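Local coordinates for putative surface-anchored fimbrial subunit (Corynebacterium diphtheriae, PDB 3HR6), which serves as the major shaft pilin SpaA, a chain of tandem Ig-like modules stabilised by isopeptide and disulfide bonds that assembles into pili on the bacterial surface, at residues A156-F161 against P344-D349; A121-P126 against Q133-Y138; S314-T319 against S401-L406; Q222-Q225 against T230-S233. All blocks are in the same frame, centred on the assembly; numbering follows the deposited sequence. Where two conformers were deposited one is given.

Interaction 1 of 4, residues A156-F161 against P344-D349; sequences ATQPGF and PPISLD. With CA (calcium ion), chain B.
Q158 joins S347 through a pair of hydrogen bonds that engage both ends of its side-chain amide. OE1 accepts from S347 N at 2.8 Å, and NE2 donates a hydrogen bond to S347 O at 3.0 Å. Both bonds are nearly straight, each uses a lone pair in the plane of its carbonyl, and S347 O lies in the plane of the amide itself. The amide thus pairs with S347 as the peptide backbone of a neighbouring strand would, and its rotation is fixed. An extended side chain, with CG anti to the backbone N (chi1 178°), carries it across. OE1 also accepts a hydrogen bond from a water at 2.7 Å that donates in turn to P345 O, and it passes I346 CA at 3.4 Å.

The backbone of Q158 meanwhile faces the metal: its O binds the calcium ion at 2.4 Å, while its N donates to a water that is itself a calcium ligand. The residue therefore ties a calcium-binding loop, between strands 148-152 and 166-174, to a loop between strands 327-333 and 354-355, probably bridging two of the Ig-like modules. P159 follows with its ring against W385, which also touches I346. G160 offers its O to the metal at 2.3 Å; D153, D155, E165 and a second water complete the coordination. Next along the loop, F161 stacks on H368 and hydrogen-bonds through its N to ND1 of that histidine.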
loop_
_atom_site.group_PDB
_atom_site.type_symbol
_atom_site.label_atom_id
_atom_site.label_comp_id
_atom_site.label_asym_id
_atom_site.label_seq_id
_atom_site.Cartn_x
_atom_site.Cartn_y
_atom_site.Cartn_z
ATOM N N ALA A 156 17.767 2.035 16.969
ATOM C CA ALA A 156 18.702 0.911 17.028
ATOM C C ALA A 156 18.992 0.417 18.439
ATOM O O ALA A 156 19.748 -0.511 18.592
ATOM C CB ALA A 156 20.048 1.314 16.336
ATOM N N THR A 157 18.415 1.028 19.466
ATOM C CA THR A 157 18.668 0.592 20.834
ATOM C C THR A 157 18.337 -0.880 21.008
ATOM O O THR A 157 19.055 -1.602 21.664
ATOM C CB THR A 157 17.882 1.411 21.798
ATOM O OG1 THR A 157 18.236 2.799 21.584
ATOM C CG2 THR A 157 18.268 1.032 23.223
ATOM N N GLN A 158 17.245 -1.305 20.415
ATOM C CA GLN A 158 16.938 -2.739 20.334
ATOM C C GLN A 158 16.685 -3.122 18.878
ATOM O O GLN A 158 15.929 -2.458 18.185
ATOM C CB GLN A 158 15.722 -3.079 21.185
ATOM C CG GLN A 158 15.327 -4.576 21.100
ATOM C CD GLN A 158 14.299 -4.948 22.164
ATOM O OE1 GLN A 158 14.646 -5.061 23.355
ATOM N NE2 GLN A 158 13.054 -5.183 21.748
ATOM N N PRO A 159 17.271 -4.219 18.421
ATOM C CA PRO A 159 17.023 -4.564 17.019
ATOM C C PRO A 159 15.556 -4.736 16.689
ATOM O O PRO A 159 14.796 -5.312 17.454
ATOM C CB PRO A 159 17.742 -5.901 16.873
ATOM C CG PRO A 159 18.836 -5.789 17.863
ATOM C CD PRO A 159 18.332 -5.028 19.021
ATOM N N GLY A 160 15.183 -4.299 15.489
ATOM C CA GLY A 160 13.839 -4.490 15.027
ATOM C C GLY A 160 12.827 -3.593 15.660
ATOM O O GLY A 160 13.171 -2.583 16.363
ATOM N N PHE A 161 11.559 -3.990 15.482
ATOM C CA PHE A 161 10.426 -3.249 16.028
ATOM C C PHE A 161 9.452 -4.239 16.624
ATOM O O PHE A 161 8.311 -4.398 16.204
ATOM C CB PHE A 161 9.754 -2.307 15.009
ATOM C CG PHE A 161 9.814 -2.772 13.577
ATOM C CD1 PHE A 161 8.823 -3.591 13.043
ATOM C CD2 PHE A 161 10.844 -2.348 12.742
ATOM C CE1 PHE A 161 8.882 -3.991 11.729
ATOM C CE2 PHE A 161 10.869 -2.748 11.429
ATOM C CZ PHE A 161 9.910 -3.607 10.942
ATOM N N PRO A 344 21.901 -6.757 26.070
ATOM C CA PRO A 344 20.880 -6.291 26.994
ATOM C C PRO A 344 19.679 -7.228 27.017
ATOM O O PRO A 344 19.427 -7.942 26.043
ATOM C CB PRO A 344 20.451 -4.948 26.389
ATOM C CG PRO A 344 20.617 -5.164 24.931
ATOM C CD PRO A 344 21.857 -6.021 24.783
ATOM N N PRO A 345 18.923 -7.214 28.101
ATOM C CA PRO A 345 17.674 -7.941 28.081
ATOM C C PRO A 345 16.786 -7.372 26.990
ATOM O O PRO A 345 16.830 -6.145 26.710
ATOM C CB PRO A 345 17.074 -7.656 29.452
ATOM C CG PRO A 345 18.225 -7.227 30.278
ATOM C CD PRO A 345 19.102 -6.487 29.370
ATOM N N ILE A 346 16.036 -8.251 26.367
ATOM C CA ILE A 346 15.125 -7.852 25.311
ATOM C C ILE A 346 13.833 -7.418 25.933
ATOM O O ILE A 346 13.285 -8.105 26.806
ATOM C CB ILE A 346 14.970 -9.000 24.275
ATOM C CG1 ILE A 346 16.303 -9.157 23.560
ATOM C CG2 ILE A 346 13.791 -8.736 23.323
ATOM C CD1 ILE A 346 16.446 -10.433 22.733
ATOM N N SER A 347 13.335 -6.263 25.487
ATOM C CA SER A 347 12.078 -5.713 25.980
ATOM C C SER A 347 10.931 -6.061 25.034
ATOM O O SER A 347 11.055 -5.930 23.817
ATOM C CB SER A 347 12.222 -4.185 26.139
ATOM O OG SER A 347 11.055 -3.618 26.635
ATOM N N LEU A 348 9.822 -6.520 25.594
ATOM C CA LEU A 348 8.615 -6.829 24.812
ATOM C C LEU A 348 7.432 -6.179 25.506
ATOM O O LEU A 348 7.116 -6.490 26.655
ATOM C CB LEU A 348 8.309 -8.344 24.699
ATOM C CG LEU A 348 9.449 -9.173 24.158
ATOM C CD1 LEU A 348 9.236 -10.707 24.283
ATOM C CD2 LEU A 348 9.727 -8.793 22.654
ATOM N N ASP A 349 6.762 -5.303 24.772
ATOM C CA ASP A 349 5.679 -4.491 25.290
ATOM C C ASP A 349 6.029 -3.843 26.640
ATOM O O ASP A 349 5.234 -3.877 27.565
ATOM C CB ASP A 349 4.415 -5.362 25.388
ATOM C CG ASP A 349 3.151 -4.565 25.252
ATOM O OD1 ASP A 349 3.202 -3.367 24.996
ATOM O OD2 ASP A 349 2.072 -5.144 25.433
HETATM CA CA CA B . 14.388 -0.854 17.303
HETATM O O HOH W 1 17.216 -5.001 24.162
HETATM O O HOH W 2 14.999 0.192 19.617
HETATM O O HOH W 3 12.369 0.838 17.255
#

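Interaction 2 of 4, residues A121-P126 against Q133-Y138; sequences APQTNP and QDVHVY
The β-hairpin of strands 117-124 and 131-143, part of the N-terminal pilin D1 domain, brings P122 and Q123 against Q133 and V135. The two strands run antiparallel, and strand 131-143 also pairs in parallel with strand 5-13, where the backbones of Q133 and V135 bond to S6. A cis peptide bond precedes P122, which sits closest to Q133, with a CA to CA separation of 4.7 Å.

The proline ring and the Q133 side chain lie alongside each other and point the same way. Although the CB of Q133 starts out away from the 121-126 segment, the chain bends at chi2 (-61°) and returns its amide to the ring, so that OE1 comes 3.4 Å from P122 CB. The ring also touches T5 of strand 5-13 and W131 of strand 131-143.

Further on, the extended side chain of Q123 crosses that of V135 at about a right angle. Its aliphatic part meets one methyl, Q123 CG being 3.9 Å from V135 CG2, while the amide lies over the other. The amide has a polar partner of its own: NE2 donates to the backbone O of A120, in the same strand. V135 is buried, packing also on V119, and its CG1, anti to the backbone N (chi1 172°), approaches Q123 NE2 to 3.4 Å.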
loop_
_atom_site.group_PDB
_atom_site.type_symbol
_atom_site.label_atom_id
_atom_site.label_comp_id
_atom_site.label_asym_id
_atom_site.label_seq_id
_atom_site.Cartn_x
_atom_site.Cartn_y
_atom_site.Cartn_z
ATOM N N ALA A 121 -20.592 9.504 -34.555
ATOM C CA ALA A 121 -20.898 8.218 -35.164
ATOM C C ALA A 121 -22.220 8.352 -35.886
ATOM O O ALA A 121 -23.178 8.862 -35.317
ATOM C CB ALA A 121 -20.923 7.094 -34.117
ATOM N N PRO A 122 -22.269 7.953 -37.166
ATOM C CA PRO A 122 -21.188 7.392 -37.957
ATOM C C PRO A 122 -20.194 8.471 -38.395
ATOM O O PRO A 122 -20.403 9.649 -38.124
ATOM C CB PRO A 122 -21.931 6.798 -39.158
ATOM C CG PRO A 122 -23.109 7.643 -39.316
ATOM C CD PRO A 122 -23.510 8.084 -37.955
ATOM N N GLN A 123 -19.125 8.062 -39.070
ATOM C CA GLN A 123 -18.203 8.995 -39.691
ATOM C C GLN A 123 -18.123 8.641 -41.163
ATOM O O GLN A 123 -18.669 7.629 -41.583
ATOM C CB GLN A 123 -16.835 8.909 -39.011
ATOM C CG GLN A 123 -16.923 9.366 -37.576
ATOM C CD GLN A 123 -15.610 9.295 -36.862
ATOM O OE1 GLN A 123 -14.564 9.149 -37.489
ATOM N NE2 GLN A 123 -15.653 9.368 -35.541
ATOM N N THR A 124 -17.465 9.480 -41.951
ATOM C CA THR A 124 -17.130 9.133 -43.323
ATOM C C THR A 124 -15.873 8.304 -43.347
ATOM O O THR A 124 -14.926 8.595 -42.606
ATOM C CB THR A 124 -16.956 10.401 -44.195
ATOM O OG1 THR A 124 -18.181 11.134 -44.195
ATOM C CG2 THR A 124 -16.580 10.048 -45.627
ATOM N N ASN A 125 -15.854 7.257 -44.166
ATOM C CA ASN A 125 -14.649 6.447 -44.297
ATOM C C ASN A 125 -13.509 7.354 -44.765
ATOM O O ASN A 125 -13.705 8.182 -45.655
ATOM C CB ASN A 125 -14.849 5.283 -45.275
ATOM C CG ASN A 125 -13.706 4.279 -45.230
ATOM O OD1 ASN A 125 -12.550 4.592 -45.563
ATOM N ND2 ASN A 125 -14.017 3.064 -44.795
ATOM N N PRO A 126 -12.319 7.226 -44.145
ATOM C CA PRO A 126 -11.205 8.086 -44.556
ATOM C C PRO A 126 -10.850 8.033 -46.055
ATOM O O PRO A 126 -10.333 8.999 -46.583
ATOM C CB PRO A 126 -10.041 7.566 -43.693
ATOM C CG PRO A 126 -10.686 7.025 -42.489
ATOM C CD PRO A 126 -12.009 6.479 -42.913
ATOM N N GLN A 133 -19.640 3.043 -40.095
ATOM C CA GLN A 133 -20.582 2.828 -39.005
ATOM C C GLN A 133 -19.889 2.340 -37.768
ATOM O O GLN A 133 -20.341 2.632 -36.672
ATOM C CB GLN A 133 -21.635 1.787 -39.389
ATOM C CG GLN A 133 -22.413 2.103 -40.625
ATOM C CD GLN A 133 -23.212 3.385 -40.519
ATOM O OE1 GLN A 133 -23.576 3.804 -39.421
ATOM N NE2 GLN A 133 -23.495 4.005 -41.648
ATOM N N ASP A 134 -18.815 1.570 -37.940
ATOM C CA ASP A 134 -18.046 1.060 -36.817
ATOM C C ASP A 134 -16.766 1.880 -36.658
ATOM O O ASP A 134 -15.753 1.701 -37.373
ATOM C CB ASP A 134 -17.825 -0.437 -36.995
ATOM C CG ASP A 134 -19.162 -1.187 -37.209
ATOM O OD1 ASP A 134 -20.010 -1.212 -36.281
ATOM O OD2 ASP A 134 -19.389 -1.702 -38.313
ATOM N N VAL A 135 -16.838 2.807 -35.705
ATOM C CA VAL A 135 -15.781 3.768 -35.462
ATOM C C VAL A 135 -14.811 3.224 -34.412
ATOM O O VAL A 135 -15.214 2.464 -33.517
ATOM C CB VAL A 135 -16.385 5.120 -35.048
ATOM C CG1 VAL A 135 -15.302 6.118 -34.591
ATOM C CG2 VAL A 135 -17.194 5.674 -36.236
ATOM N N HIS A 136 -13.535 3.585 -34.573
ATOM C CA HIS A 136 -12.450 3.247 -33.625
ATOM C C HIS A 136 -11.726 4.502 -33.146
ATOM O O HIS A 136 -11.397 5.392 -33.961
ATOM C CB HIS A 136 -11.443 2.335 -34.316
ATOM C CG HIS A 136 -12.008 1.007 -34.682
ATOM N ND1 HIS A 136 -11.934 -0.084 -33.846
ATOM C CD2 HIS A 136 -12.720 0.608 -35.760
ATOM C CE1 HIS A 136 -12.538 -1.113 -34.417
ATOM N NE2 HIS A 136 -13.030 -0.718 -35.573
ATOM N N VAL A 137 -11.476 4.556 -31.837
ATOM C CA VAL A 137 -10.773 5.668 -31.208
ATOM C C VAL A 137 -9.732 5.111 -30.261
ATOM O O VAL A 137 -9.841 3.980 -29.790
ATOM C CB VAL A 137 -11.715 6.628 -30.475
ATOM C CG1 VAL A 137 -12.681 7.232 -31.487
ATOM C CG2 VAL A 137 -12.471 5.900 -29.387
ATOM N N TYR A 138 -8.707 5.915 -30.032
ATOM C CA TYR A 138 -7.443 5.449 -29.478
ATOM C C TYR A 138 -6.893 6.433 -28.416
ATOM O O TYR A 138 -5.776 6.936 -28.538
ATOM C CB TYR A 138 -6.430 5.279 -30.621
ATOM C CG TYR A 138 -6.848 4.263 -31.648
ATOM C CD1 TYR A 138 -6.497 2.917 -31.516
ATOM C CD2 TYR A 138 -7.615 4.634 -32.734
ATOM C CE1 TYR A 138 -6.901 1.976 -32.456
ATOM C CE2 TYR A 138 -8.041 3.705 -33.665
ATOM C CZ TYR A 138 -7.682 2.379 -33.517
ATOM O OH TYR A 138 -8.106 1.460 -34.434
#

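Interaction 3 of 4, residues S314-T319 against S401-L406; sequences SFDGNT and SGYELL
F315 presents the edge of its ring to one face of the Y403 ring in a T-shaped (edge-to-face) stack, with centroids 5.0 Å apart and planes at 78°. The leading atom is F315 CD1, which stands 3.6 Å above the centre of the tyrosine ring, nearly equidistant from its carbons. F315 CB extends the contact toward the phenol end, reaching Y403 OH at 3.6 Å. D316 comes to the same ring obliquely, its carboxylate turned 36° from the ring plane and its OD2 3.1 Å from Y403 CE1.

The reversal of the chain here probably lets these two consecutive residues meet one ring. F315 ends strand 302-315 and begins a type I' β-turn to N318, closed by F315 N to N318 O and N318 N to F315 O, both 2.9 Å; D316 and G317 occupy its two positive-phi positions. Y403 belongs to the loop between strands 391-398 and 410-412, so the contact ties a strand end to that loop in the C-terminal part of the chain. N432 of strand 424-432 touches both aromatic residues, and K313 makes a cation-pi contact with F315. At the polar ends, Y403 OH has a weak hydrogen bond to R324 NH1 and D316 OD2 a weak one to K434 N.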
loop_
_atom_site.group_PDB
_atom_site.type_symbol
_atom_site.label_atom_id
_atom_site.label_comp_id
_atom_site.label_asym_id
_atom_site.label_seq_id
_atom_site.Cartn_x
_atom_site.Cartn_y
_atom_site.Cartn_z
ATOM N N SER A 314 8.524 -26.256 35.302
ATOM C CA SER A 314 8.150 -27.208 36.316
ATOM C C SER A 314 9.222 -27.130 37.414
ATOM O O SER A 314 10.305 -26.545 37.197
ATOM C CB SER A 314 8.037 -28.618 35.725
ATOM O OG SER A 314 9.230 -28.979 35.060
ATOM N N PHE A 315 8.872 -27.641 38.581
ATOM C CA PHE A 315 9.773 -27.729 39.722
ATOM C C PHE A 315 9.811 -29.179 40.177
ATOM O O PHE A 315 8.821 -29.764 40.618
ATOM C CB PHE A 315 9.354 -26.774 40.834
ATOM C CG PHE A 315 9.562 -25.339 40.486
ATOM C CD1 PHE A 315 10.739 -24.684 40.828
ATOM C CD2 PHE A 315 8.601 -24.636 39.784
ATOM C CE1 PHE A 315 10.959 -23.338 40.460
ATOM C CE2 PHE A 315 8.790 -23.316 39.464
ATOM C CZ PHE A 315 9.977 -22.653 39.778
ATOM N N ASP A 316 10.992 -29.771 40.037
ATOM C CA ASP A 316 11.177 -31.215 40.142
ATOM C C ASP A 316 9.998 -31.985 39.568
ATOM O O ASP A 316 9.431 -32.851 40.215
ATOM C CB ASP A 316 11.516 -31.640 41.580
ATOM C CG ASP A 316 12.925 -31.226 41.974
ATOM O OD1 ASP A 316 13.899 -31.682 41.331
ATOM O OD2 ASP A 316 13.054 -30.414 42.903
ATOM N N GLY A 317 9.624 -31.630 38.343
ATOM C CA GLY A 317 8.627 -32.397 37.605
ATOM C C GLY A 317 7.192 -31.990 37.875
ATOM O O GLY A 317 6.286 -32.478 37.204
ATOM N N ASN A 318 6.975 -31.077 38.828
ATOM C CA ASN A 318 5.617 -30.699 39.186
ATOM C C ASN A 318 5.231 -29.319 38.706
ATOM O O ASN A 318 6.063 -28.435 38.533
ATOM C CB ASN A 318 5.424 -30.774 40.696
ATOM C CG ASN A 318 5.298 -32.188 41.198
ATOM O OD1 ASN A 318 6.176 -32.678 41.890
ATOM N ND2 ASN A 318 4.215 -32.846 40.854
ATOM N N THR A 319 3.937 -29.152 38.483
ATOM C CA THR A 319 3.348 -27.851 38.262
ATOM C C THR A 319 3.786 -26.912 39.372
ATOM O O THR A 319 3.804 -27.288 40.526
ATOM C CB THR A 319 1.787 -27.924 38.220
ATOM O OG1 THR A 319 1.382 -28.915 37.276
ATOM C CG2 THR A 319 1.213 -26.621 37.800
ATOM N N SER A 401 12.405 -20.851 46.250
ATOM C CA SER A 401 13.173 -21.172 47.477
ATOM C C SER A 401 13.766 -22.567 47.413
ATOM O O SER A 401 13.030 -23.546 47.260
ATOM C CB SER A 401 12.264 -21.117 48.711
ATOM O OG SER A 401 12.125 -19.783 49.149
ATOM N N GLY A 402 15.083 -22.672 47.590
ATOM C CA GLY A 402 15.726 -23.976 47.673
ATOM C C GLY A 402 16.027 -24.687 46.367
ATOM O O GLY A 402 16.499 -25.832 46.376
ATOM N N TYR A 403 15.776 -24.001 45.247
ATOM C CA TYR A 403 16.102 -24.485 43.914
ATOM C C TYR A 403 17.392 -23.828 43.428
ATOM O O TYR A 403 17.754 -22.750 43.901
ATOM C CB TYR A 403 14.946 -24.191 42.929
ATOM C CG TYR A 403 13.822 -25.174 43.146
ATOM C CD1 TYR A 403 13.761 -26.345 42.414
ATOM C CD2 TYR A 403 12.892 -24.968 44.129
ATOM C CE1 TYR A 403 12.763 -27.300 42.657
ATOM C CE2 TYR A 403 11.888 -25.904 44.376
ATOM C CZ TYR A 403 11.836 -27.069 43.640
ATOM O OH TYR A 403 10.816 -27.985 43.889
ATOM N N GLU A 404 18.055 -24.500 42.488
ATOM C CA GLU A 404 19.304 -24.037 41.875
ATOM C C GLU A 404 19.005 -23.294 40.578
ATOM O O GLU A 404 18.304 -23.802 39.701
ATOM C CB GLU A 404 20.230 -25.209 41.508
ATOM C CG GLU A 404 20.459 -26.252 42.584
ATOM C CD GLU A 404 21.310 -25.751 43.725
ATOM O OE1 GLU A 404 21.931 -24.678 43.589
ATOM O OE2 GLU A 404 21.356 -26.444 44.765
ATOM N N LEU A 405 19.581 -22.107 40.421
ATOM C CA LEU A 405 19.464 -21.402 39.165
ATOM C C LEU A 405 20.155 -22.148 38.021
ATOM O O LEU A 405 21.242 -22.704 38.175
ATOM C CB LEU A 405 20.090 -20.008 39.275
ATOM C CG LEU A 405 19.249 -19.000 40.051
ATOM C CD1 LEU A 405 20.032 -17.807 40.557
ATOM C CD2 LEU A 405 18.059 -18.531 39.195
ATOM N N LEU A 406 19.539 -22.111 36.838
ATOM C CA LEU A 406 20.221 -22.526 35.625
ATOM C C LEU A 406 21.499 -21.718 35.313
ATOM O O LEU A 406 21.440 -20.519 35.034
ATOM C CB LEU A 406 19.259 -22.419 34.431
ATOM C CG LEU A 406 18.347 -23.618 34.160
ATOM C CD1 LEU A 406 17.472 -24.034 35.336
ATOM C CD2 LEU A 406 17.459 -23.264 32.948
#

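Interaction 4 of 4, residues Q222-Q225 against T230-S233; sequences QTYQ and TVLS
Y224 and V231 form a hydrogen-bonded pair of the antiparallel β-hairpin made by strands 219-226 and 229-236, within the Cna-B-like region. Y224 N donates to V231 O at 2.9 Å, and V231 N returns a bond to Y224 O at 2.8 Å. Q222 and S233 repeat the pattern two residues along, while T223 faces L232 in a non-hydrogen-bonded pair, where T223 CA lies 3.0 Å from V231 O as a CA-H...O contact. On the sheet face of T223 and L232, the Q225 side chain folds at chi2 (-50°) and, with T230 OG1 in its amide plane, donates from NE2 to that oxygen at 2.7 Å.

On the other face, the tyrosine ring lies over V231, whose CB sits 4.0 Å from the centroid of the Y224 ring in a CH-pi contact; V231 CG1 reaches on to the phenol end. Y224 CG stands between its own N and carbonyl carbon (chi1 39°), which swings the ring over the partner strand and toward S233 CB.

Farther out, strand 187-192, the other neighbour of strand 229-236, packs on V231 and S233 from its K192 and T188. The far end of the ring is fixed by a hydrogen bond between Y224 OH and W284 O.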
loop_
_atom_site.group_PDB
_atom_site.type_symbol
_atom_site.label_atom_id
_atom_site.label_comp_id
_atom_site.label_asym_id
_atom_site.label_seq_id
_atom_site.Cartn_x
_atom_site.Cartn_y
_atom_site.Cartn_z
ATOM N N GLN A 222 -3.217 13.691 6.323
ATOM C CA GLN A 222 -4.400 13.407 7.133
ATOM C C GLN A 222 -4.353 11.951 7.584
ATOM O O GLN A 222 -3.770 11.106 6.928
ATOM C CB GLN A 222 -5.692 13.617 6.334
ATOM C CG GLN A 222 -5.886 14.984 5.689
ATOM C CD GLN A 222 -7.045 14.960 4.699
ATOM O OE1 GLN A 222 -6.957 14.326 3.625
ATOM N NE2 GLN A 222 -8.140 15.615 5.056
ATOM N N THR A 223 -4.961 11.679 8.729
ATOM C CA THR A 223 -5.261 10.296 9.136
ATOM C C THR A 223 -6.770 10.181 9.388
ATOM O O THR A 223 -7.441 11.123 9.793
ATOM C CB THR A 223 -4.493 9.849 10.379
ATOM O OG1 THR A 223 -4.857 10.660 11.496
ATOM C CG2 THR A 223 -2.966 9.907 10.141
ATOM N N TYR A 224 -7.312 9.008 9.110
ATOM C CA TYR A 224 -8.671 8.707 9.455
ATOM C C TYR A 224 -8.790 7.216 9.735
ATOM O O TYR A 224 -8.024 6.431 9.193
ATOM C CB TYR A 224 -9.656 9.137 8.350
ATOM C CG TYR A 224 -9.204 8.921 6.929
ATOM C CD1 TYR A 224 -9.548 7.771 6.218
ATOM C CD2 TYR A 224 -8.372 9.847 6.271
ATOM C CE1 TYR A 224 -9.132 7.564 4.941
ATOM C CE2 TYR A 224 -7.954 9.646 4.987
ATOM C CZ TYR A 224 -8.319 8.508 4.298
ATOM O OH TYR A 224 -7.889 8.309 3.035
ATOM N N GLN A 225 -9.751 6.877 10.593
ATOM C CA GLN A 225 -9.983 5.512 10.994
ATOM C C GLN A 225 -10.952 4.882 10.032
ATOM O O GLN A 225 -11.979 5.472 9.719
ATOM C CB GLN A 225 -10.571 5.446 12.406
ATOM C CG GLN A 225 -9.608 5.844 13.496
ATOM C CD GLN A 225 -8.279 5.132 13.408
ATOM O OE1 GLN A 225 -8.130 3.971 13.820
ATOM N NE2 GLN A 225 -7.289 5.830 12.867
ATOM N N THR A 230 -5.973 2.625 10.957
ATOM C CA THR A 230 -5.691 4.005 10.557
ATOM C C THR A 230 -5.203 4.061 9.123
ATOM O O THR A 230 -4.280 3.348 8.747
ATOM C CB THR A 230 -4.588 4.614 11.436
ATOM O OG1 THR A 230 -4.934 4.471 12.802
ATOM C CG2 THR A 230 -4.446 6.116 11.126
ATOM N N VAL A 231 -5.822 4.917 8.316
ATOM C CA VAL A 231 -5.324 5.295 7.027
ATOM C C VAL A 231 -4.589 6.636 7.165
ATOM O O VAL A 231 -5.113 7.590 7.749
ATOM C CB VAL A 231 -6.463 5.510 6.021
ATOM C CG1 VAL A 231 -5.913 5.886 4.651
ATOM C CG2 VAL A 231 -7.361 4.269 5.930
ATOM N N LEU A 232 -3.364 6.657 6.651
ATOM C CA LEU A 232 -2.566 7.862 6.503
ATOM C C LEU A 232 -2.656 8.264 5.047
ATOM O O LEU A 232 -2.479 7.449 4.172
ATOM C CB LEU A 232 -1.120 7.577 6.853
ATOM C CG LEU A 232 -0.094 8.684 6.523
ATOM C CD1 LEU A 232 -0.393 9.998 7.217
ATOM C CD2 LEU A 232 1.312 8.205 6.851
ATOM N N SER A 233 -2.899 9.542 4.787
ATOM C CA SER A 233 -3.093 10.028 3.430
ATOM C C SER A 233 -2.296 11.293 3.236
ATOM O O SER A 233 -2.361 12.162 4.093
ATOM C CB SER A 233 -4.559 10.404 3.264
ATOM O OG SER A 233 -4.789 10.960 1.981
HETATM O O HOH W 4 -4.573 13.845 2.701
#

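Overall arrangement
The contacts are spread along an elongated chain. Interactions 2 and 3 lie on opposite sides of the chain's centre, about 89 Å apart centre to centre, while interaction 4 is nearer the middle, its centre about 47 Å from that of interaction 2. Interaction 1 contains part of the calcium site; its centre is about 28 Å from that of interaction 4, which is nested in the sequence loop it closes, and about 29 Å from that of interaction 3, whose segments alternate with its own. The hairpins, interactions 2 and 4, belong to different family regions; interactions 1 and 3 link distant parts of the sequence. Interactions 3 and 4 both reach one mixed sheet, their nearest atoms about 40 Å apart.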